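Local atomic coordinates of Mab-21 domain-containing protein (Tribolium castaneum, PDB entry 7LT2), a protein that senses double-stranded RNA and, in response, makes the cyclic dinucleotide 2',3'-cGAMP from ATP and GTP as a signal in innate immunity. Residues Lys267-Glu270 with Lys271-Asn275; Glu370-Lys373 with Tyr374-Glu378. All blocks are in the same frame, centred on the assembly; numbering follows the deposited sequence.

Both contacts are C-terminal helix ends, where the chain leaves its last turn. Contact 1 closes helix 258-272 and is partly buried against helix 337-354; contact 2 closes helix 368-375 and lies at the surface, farther from the centre of the chain. Their chemistry follows: at 267-275 a histidine and a threonine are locked in a polar chain with neighbours beyond the segments, whereas at 370-378 a Schellman motif built on glycine ends the helix, and tyrosine, isoleucine and the methylenes of lysine pack beside it. Although the centres of the two contacts are about 20 Å apart, the helices are joined directly by a salt bridge, Lys267 NZ to Glu370 OE1 at 2.8 Å.

Contact 1 (Lys267-Glu270 with Lys271-Asn275); sequences KLKE and KTHPN
The imidazole of His273 lies against the backbone of Lys269, whose CA sits over one ring face, 3.6 Å from the centroid, in a CH-pi contact. The Lys269 side chain crosses that of His273 at about a right angle, its CB 3.5 Å from His273 NE2. A flat ring with two nitrogens suits this place: ND1 donates to Thr272 OG1 at 2.8 Å, and NE2 is hydrogen-bonded to the hydroxyl of Tyr312. A chi1 of 65° puts Thr272 OG1 between its backbone N and carbonyl carbon, and from there it donates to Leu268 O (2.8 Å) from above the carbonyl plane. Leu268 O takes two good donors, this hydroxyl and the Thr272 amide, besides a weak one from Lys271 N, while His273 N donates to Lys269 O at 2.9 Å.

The other side is looser. Glu270 is exposed, and Pro274, with no N-H to offer, rests ring carbons on last-turn carbonyls, CG 3.8 Å from Glu270 O. Lys269, bent at chi2 and chi3, sends NZ to Ser278, which probably contributes to the ATP site, and to a water shared with Pro274 O. Leu268, Thr272 and His273 face helix 337-354; Lys267 NZ donates to Leu365 O, ending helix 361-365, and Lys271 NZ to Leu366 O.

Contact 2 (Glu370-Lys373 with Tyr374-Glu378); sequences EYTK and YIQGE
Tyr371 and Ile375, one turn apart, pack where Ile375 CG1 comes within 3.5 Å of Tyr371 CE2 and its CD1 reaches on toward the phenol oxygen. The isoleucine branch approaches the ring obliquely. Tyr374 meets the same ring through CD2, 4.1 Å from Tyr371 CE1; the two planes are inclined at 47°, so the pair is neither a stack nor T-shaped. Tyr371 CG lies anti to the backbone N (chi1 -169°), which brings the ring alongside both neighbours. Long aromatic side chains suit this place, since each can touch its neighbour along the helix and still reach a second helix.

Thr372 and Gln376 run side by side, the methyl CG2 of Thr372 being 3.5 Å from Gln376 NE2. At the helix end the extended Lys373 carries its methylenes obliquely across the Glu378 side chain, CD 3.3 Å from OE1. Lys373 NZ remains 4.5 Å from that oxygen, beyond a salt bridge, so the attraction is probably modest.

The backbone positions these groups. Amides of Tyr374, Ile375 and Gln376 hydrogen-bond the carbonyls four residues back, and Glu378 N then reaches Lys373 O at 2.9 Å, turning Glu378 back beside Lys373. Farther out, Tyr374 packs on helix 5-13, both tyrosines touch helix 361-365, and Arg12 hydrogen-bonds the carbonyl oxygens of Tyr374 and Glu378.

Glycine suits position 377 because a beta carbon at its phi of 91° would crowd the preceding carbonyl oxygen. This positive phi, with the Glu378 N to Lys373 O bond and Gly377 N to Tyr374 O at 3.2 Å, marks the Schellman motif, a classic C-terminal cap of an alpha-helix.

Contact 1 (Lys267-Glu270 with Lys271-Asn275)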
loop_
_atom_site.group_PDB
_atom_site.type_symbol
_atom_site.label_atom_id
_atom_site.label_comp_id
_atom_site.label_asym_id
_atom_site.label_seq_id
_atom_site.Cartn_x
_atom_site.Cartn_y
_atom_site.Cartn_z
ATOM N N LYS A 267 16.150 -4.376 0.122
ATOM C CA LYS A 267 17.304 -3.726 0.734
ATOM C C LYS A 267 18.417 -3.536 -0.283
ATOM O O LYS A 267 19.048 -2.473 -0.338
ATOM C CB LYS A 267 17.797 -4.552 1.925
ATOM C CG LYS A 267 18.956 -3.930 2.716
ATOM C CD LYS A 267 18.500 -2.702 3.487
ATOM C CE LYS A 267 19.534 -2.247 4.515
ATOM N NZ LYS A 267 20.806 -1.864 3.860
ATOM N N LEU A 268 18.662 -4.559 -1.108
ATOM C CA LEU A 268 19.632 -4.439 -2.191
ATOM C C LEU A 268 19.230 -3.341 -3.168
ATOM O O LEU A 268 20.080 -2.571 -3.635
ATOM C CB LEU A 268 19.759 -5.781 -2.912
ATOM C CG LEU A 268 20.764 -5.898 -4.057
ATOM C CD1 LEU A 268 22.176 -5.635 -3.554
ATOM C CD2 LEU A 268 20.665 -7.272 -4.715
ATOM N N LYS A 269 17.937 -3.257 -3.484
ATOM C CA LYS A 269 17.445 -2.222 -4.387
ATOM C C LYS A 269 17.687 -0.832 -3.815
ATOM O O LYS A 269 18.114 0.081 -4.536
ATOM C CB LYS A 269 15.953 -2.453 -4.663
ATOM C CG LYS A 269 15.301 -1.438 -5.602
ATOM C CD LYS A 269 14.634 -0.286 -4.849
ATOM C CE LYS A 269 13.379 -0.744 -4.116
ATOM N NZ LYS A 269 12.668 0.400 -3.480
ATOM N N GLU A 270 17.416 -0.649 -2.521
ATOM C CA GLU A 270 17.623 0.649 -1.890
ATOM C C GLU A 270 19.078 1.080 -1.962
ATOM O O GLU A 270 19.369 2.273 -2.100
ATOM C CB GLU A 270 17.178 0.612 -0.429
ATOM C CG GLU A 270 15.688 0.586 -0.214
ATOM C CD GLU A 270 15.335 0.600 1.264
ATOM O OE1 GLU A 270 16.205 0.966 2.085
ATOM O OE2 GLU A 270 14.192 0.238 1.608
ATOM N N LYS A 271 20.003 0.131 -1.874
ATOM C CA LYS A 271 21.409 0.506 -1.881
ATOM C C LYS A 271 21.961 0.706 -3.289
ATOM O O LYS A 271 22.764 1.620 -3.509
ATOM C CB LYS A 271 22.238 -0.543 -1.136
ATOM C CG LYS A 271 23.701 -0.145 -0.992
ATOM C CD LYS A 271 24.485 -1.167 -0.202
ATOM C CE LYS A 271 25.978 -0.946 -0.360
ATOM N NZ LYS A 271 26.762 -2.034 0.292
ATOM N N THR A 272 21.552 -0.118 -4.255
ATOM C CA THR A 272 22.216 -0.136 -5.552
ATOM C C THR A 272 21.372 0.340 -6.730
ATOM O O THR A 272 21.953 0.778 -7.728
ATOM C CB THR A 272 22.746 -1.546 -5.866
ATOM O OG1 THR A 272 21.652 -2.462 -5.997
ATOM C CG2 THR A 272 23.669 -2.035 -4.748
ATOM N N HIS A 273 20.035 0.271 -6.672
ATOM C CA HIS A 273 19.201 0.697 -7.803
ATOM C C HIS A 273 17.850 1.229 -7.332
ATOM O O HIS A 273 16.800 0.625 -7.581
ATOM C CB HIS A 273 19.035 -0.436 -8.822
ATOM C CG HIS A 273 18.538 -1.734 -8.252
ATOM N ND1 HIS A 273 19.350 -2.600 -7.549
ATOM C CD2 HIS A 273 17.330 -2.342 -8.340
ATOM C CE1 HIS A 273 18.656 -3.671 -7.206
ATOM N NE2 HIS A 273 17.427 -3.537 -7.668
ATOM N N PRO A 274 17.835 2.413 -6.710
ATOM C CA PRO A 274 16.558 3.009 -6.277
ATOM C C PRO A 274 15.653 3.407 -7.429
ATOM O O PRO A 274 14.511 3.820 -7.183
ATOM C CB PRO A 274 16.995 4.245 -5.474
ATOM C CG PRO A 274 18.476 4.112 -5.282
ATOM C CD PRO A 274 18.975 3.297 -6.423
ATOM N N ASN A 275 16.132 3.304 -8.671
ATOM C CA ASN A 275 15.310 3.549 -9.850
ATOM C C ASN A 275 14.108 2.616 -9.941
ATOM O O ASN A 275 13.158 2.927 -10.667
ATOM C CB ASN A 275 16.155 3.384 -11.111
ATOM C CG ASN A 275 17.541 3.971 -10.964
ATOM O OD1 ASN A 275 18.366 3.464 -10.206
ATOM N ND2 ASN A 275 17.806 5.048 -11.699
HETATM O O HOH W 1 12.541 2.955 -5.031
#

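Contact 2 (Glu370-Lys373 with Tyr374-Glu378)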
loop_
_atom_site.group_PDB
_atom_site.type_symbol
_atom_site.label_atom_id
_atom_site.label_comp_id
_atom_site.label_asym_id
_atom_site.label_seq_id
_atom_site.Cartn_x
_atom_site.Cartn_y
_atom_site.Cartn_z
ATOM N N GLU A 370 26.372 0.701 8.028
ATOM C CA GLU A 370 25.640 -0.440 8.570
ATOM C C GLU A 370 26.549 -1.651 8.733
ATOM O O GLU A 370 26.431 -2.401 9.709
ATOM C CB GLU A 370 24.457 -0.793 7.667
ATOM C CG GLU A 370 23.251 0.127 7.779
ATOM C CD GLU A 370 22.256 -0.114 6.664
ATOM O OE1 GLU A 370 22.681 -0.610 5.599
ATOM O OE2 GLU A 370 21.055 0.183 6.850
ATOM N N TYR A 371 27.461 -1.865 7.781
ATOM C CA TYR A 371 28.320 -3.041 7.838
ATOM C C TYR A 371 29.237 -3.008 9.053
ATOM O O TYR A 371 29.540 -4.058 9.631
ATOM C CB TYR A 371 29.143 -3.155 6.554
ATOM C CG TYR A 371 29.864 -4.474 6.421
ATOM C CD1 TYR A 371 29.236 -5.575 5.860
ATOM C CD2 TYR A 371 31.175 -4.619 6.858
ATOM C CE1 TYR A 371 29.892 -6.785 5.740
ATOM C CE2 TYR A 371 31.838 -5.824 6.737
ATOM C CZ TYR A 371 31.191 -6.903 6.177
ATOM O OH TYR A 371 31.848 -8.107 6.055
ATOM N N THR A 372 29.690 -1.819 9.454
ATOM C CA THR A 372 30.514 -1.707 10.650
ATOM C C THR A 372 29.728 -2.117 11.890
ATOM O O THR A 372 30.221 -2.881 12.727
ATOM C CB THR A 372 31.046 -0.281 10.786
ATOM O OG1 THR A 372 31.938 0.004 9.699
ATOM C CG2 THR A 372 31.785 -0.111 12.105
ATOM N N LYS A 373 28.492 -1.627 12.020
ATOM C CA LYS A 373 27.658 -2.031 13.149
ATOM C C LYS A 373 27.327 -3.516 13.088
ATOM O O LYS A 373 27.228 -4.178 14.127
ATOM C CB LYS A 373 26.372 -1.204 13.174
ATOM C CG LYS A 373 26.607 0.296 13.188
ATOM C CD LYS A 373 25.315 1.069 13.398
ATOM C CE LYS A 373 25.583 2.563 13.431
ATOM N NZ LYS A 373 24.361 3.334 13.773
ATOM N N TYR A 374 27.147 -4.047 11.879
ATOM C CA TYR A 374 26.905 -5.475 11.696
ATOM C C TYR A 374 28.044 -6.307 12.275
ATOM O O TYR A 374 27.817 -7.234 13.063
ATOM C CB TYR A 374 26.710 -5.748 10.203
ATOM C CG TYR A 374 26.631 -7.193 9.773
ATOM C CD1 TYR A 374 25.526 -7.979 10.084
ATOM C CD2 TYR A 374 27.643 -7.756 9.003
ATOM C CE1 TYR A 374 25.452 -9.301 9.669
ATOM C CE2 TYR A 374 27.576 -9.069 8.582
ATOM C CZ TYR A 374 26.480 -9.836 8.916
ATOM O OH TYR A 374 26.423 -11.144 8.493
ATOM N N ILE A 375 29.284 -5.976 11.909
ATOM C CA ILE A 375 30.433 -6.734 12.396
ATOM C C ILE A 375 30.568 -6.591 13.908
ATOM O O ILE A 375 30.926 -7.547 14.609
ATOM C CB ILE A 375 31.712 -6.285 11.665
ATOM C CG1 ILE A 375 31.610 -6.603 10.175
ATOM C CG2 ILE A 375 32.944 -6.944 12.269
ATOM C CD1 ILE A 375 31.424 -8.069 9.880
ATOM N N GLN A 376 30.274 -5.404 14.438
ATOM C CA GLN A 376 30.409 -5.146 15.867
ATOM C C GLN A 376 29.267 -5.727 16.695
ATOM O O GLN A 376 29.282 -5.580 17.922
ATOM C CB GLN A 376 30.511 -3.640 16.121
ATOM C CG GLN A 376 31.759 -2.985 15.550
ATOM C CD GLN A 376 31.682 -1.467 15.594
ATOM O OE1 GLN A 376 30.614 -0.898 15.832
ATOM N NE2 GLN A 376 32.811 -0.807 15.362
ATOM N N GLY A 377 28.285 -6.370 16.069
ATOM C CA GLY A 377 27.232 -7.056 16.794
ATOM C C GLY A 377 25.995 -6.244 17.108
ATOM O O GLY A 377 25.139 -6.726 17.862
ATOM N N GLU A 378 25.858 -5.045 16.549
ATOM C CA GLU A 378 24.741 -4.177 16.884
ATOM C C GLU A 378 23.455 -4.633 16.200
ATOM O O GLU A 378 23.475 -5.264 15.139
ATOM C CB GLU A 378 25.044 -2.735 16.481
ATOM C CG GLU A 378 26.218 -2.119 17.211
ATOM C CD GLU A 378 26.303 -0.619 17.003
ATOM O OE1 GLU A 378 25.300 -0.022 16.554
ATOM O OE2 GLU A 378 27.372 -0.040 17.292
#